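Local coordinates for tail fiber protein (Pseudomonas aeruginosa, PDB 6CL6) that forms the trimeric receptor-binding fiber of the R2 pyocin, a contractile injection system, and binds receptors, probably on the surface of target bacteria, at the interface of chains A and B. Coordinates in Å, arbitrary orientation; residue numbers count along the deposited sequence, not the author numbering. Chains: chain A/B, Tail fiber protein.

The interface of chains A and B. Residues chain A 262, 266-267, 270, 274; chain B 257, 261-262, 273-275.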
loop_
_atom_site.group_PDB
_atom_site.type_symbol
_atom_site.label_atom_id
_atom_site.label_comp_id
_atom_site.label_asym_id
_atom_site.label_seq_id
_atom_site.Cartn_x
_atom_site.Cartn_y
_atom_site.Cartn_z
ATOM N N VAL A 262 35.041 43.813 9.597
ATOM C CA VAL A 262 35.776 44.974 9.103
ATOM C C VAL A 262 35.359 45.357 7.688
ATOM O O VAL A 262 35.953 46.255 7.099
ATOM C CB VAL A 262 37.289 44.768 9.190
ATOM C CG1 VAL A 262 37.732 44.646 10.650
ATOM C CG2 VAL A 262 37.725 43.551 8.390
ATOM N N THR A 266 40.799 43.281 2.605
ATOM C CA THR A 266 42.159 43.823 2.596
ATOM C C THR A 266 42.415 44.611 3.873
ATOM O O THR A 266 41.495 45.181 4.464
ATOM C CB THR A 266 42.410 44.745 1.394
ATOM O OG1 THR A 266 41.639 45.939 1.530
ATOM C CG2 THR A 266 42.041 44.044 0.093
ATOM N N ALA A 267 43.683 44.651 4.288
ATOM C CA ALA A 267 44.048 45.426 5.468
ATOM C C ALA A 267 43.677 46.888 5.294
ATOM O O ALA A 267 43.150 47.527 6.217
ATOM C CB ALA A 267 45.541 45.277 5.736
ATOM N N ALA A 270 39.964 47.250 5.564
ATOM C CA ALA A 270 39.576 47.091 6.963
ATOM C C ALA A 270 39.859 48.364 7.752
ATOM O O ALA A 270 39.010 48.847 8.514
ATOM C CB ALA A 270 40.324 45.913 7.578
ATOM N N ILE A 274 37.050 50.977 9.945
ATOM C CA ILE A 274 37.073 51.366 11.349
ATOM C C ILE A 274 37.883 52.637 11.582
ATOM O O ILE A 274 38.160 52.986 12.727
ATOM C CB ILE A 274 37.573 50.203 12.226
ATOM C CG1 ILE A 274 39.028 49.875 11.940
ATOM C CG2 ILE A 274 36.703 48.975 11.997
ATOM C CD1 ILE A 274 39.662 48.972 12.985
ATOM N N LEU B 257 40.578 37.498 7.708
ATOM C CA LEU B 257 40.373 38.704 6.922
ATOM C C LEU B 257 39.661 38.422 5.613
ATOM O O LEU B 257 38.918 39.275 5.126
ATOM C CB LEU B 257 41.718 39.380 6.640
ATOM C CG LEU B 257 41.682 40.647 5.786
ATOM C CD1 LEU B 257 40.823 41.708 6.440
ATOM C CD2 LEU B 257 43.116 41.200 5.557
ATOM N N GLY B 261 36.941 39.275 8.919
ATOM C CA GLY B 261 37.396 39.242 10.291
ATOM C C GLY B 261 38.772 39.878 10.439
ATOM O O GLY B 261 39.333 40.429 9.490
ATOM N N VAL B 262 39.328 39.768 11.654
ATOM C CA VAL B 262 40.655 40.299 11.950
ATOM C C VAL B 262 41.663 39.188 12.228
ATOM O O VAL B 262 42.760 39.458 12.732
ATOM C CB VAL B 262 40.626 41.303 13.113
ATOM C CG1 VAL B 262 39.796 42.529 12.738
ATOM C CG2 VAL B 262 40.112 40.659 14.394
ATOM N N THR B 273 46.955 41.953 11.665
ATOM C CA THR B 273 46.244 41.481 10.488
ATOM C C THR B 273 45.885 42.622 9.544
ATOM O O THR B 273 45.989 42.473 8.323
ATOM C CB THR B 273 44.969 40.738 10.915
ATOM O OG1 THR B 273 45.336 39.561 11.642
ATOM C CG2 THR B 273 44.149 40.365 9.706
ATOM N N ILE B 274 45.423 43.757 10.084
ATOM C CA ILE B 274 45.003 44.882 9.250
ATOM C C ILE B 274 46.065 45.979 9.202
ATOM O O ILE B 274 45.813 47.051 8.659
ATOM C CB ILE B 274 43.655 45.454 9.704
ATOM C CG1 ILE B 274 43.767 46.090 11.081
ATOM C CG2 ILE B 274 42.576 44.342 9.710
ATOM C CD1 ILE B 274 42.525 46.874 11.504
ATOM N N GLY B 275 47.238 45.728 9.770
ATOM C CA GLY B 275 48.325 46.704 9.671
ATOM C C GLY B 275 48.012 48.040 10.300
ATOM O O GLY B 275 48.318 49.089 9.705
#
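B:Ile274 lies over the short helix 267-274 of chain A, its CG2 branch on A:Ala270 and its backbone on A:Ala267, about one turn earlier. The CG2 methyl meets A:Ala270 CB at 3.5 Å, a snug fit for two methyls, while A:Ala267 CB sits 3.4 Å from the B:Ile274 carbonyl O. With CG1 of B:Ile274 between its backbone N and carbonyl carbon (chi1 66°) and the chain extended beyond, CD1 is carried away from the alanines to meet its counterpart, A:Ile274 CD1, tip to tip at 3.8 Å. A:Ile274 has nearly the same torsions, yet the contact is uneven, hiding 33 Å² of B:Ile274 against 7 Å² of A:Ile274; the interface as a whole is not an exact two-fold, as expected between neighbours in a trimeric fiber. A second like pair joins by a different approach: A:Val262 CG1 and B:Val262 CG1 lie 3.6 Å apart, the side chains crossing at a slant. The other A:Val262 methyl, CG2, turns to chain B's backbone, 3.7 Å from B:Gly261 O. B:Leu257, crossing A:Val262 at about a right angle, places CD2 at the start of the chain A helix, 3.7 Å from A:Ala267 N and beside the A:Thr266 carbonyl carbon. With no polar pair close enough to bond across it, the patch is held by apolar contact. Behind it, B:Thr273 ties the helix end to the valine segment: OG1 donates to B:Val262 O at 2.8 Å, approaching over the carbonyl face, 46° off its plane.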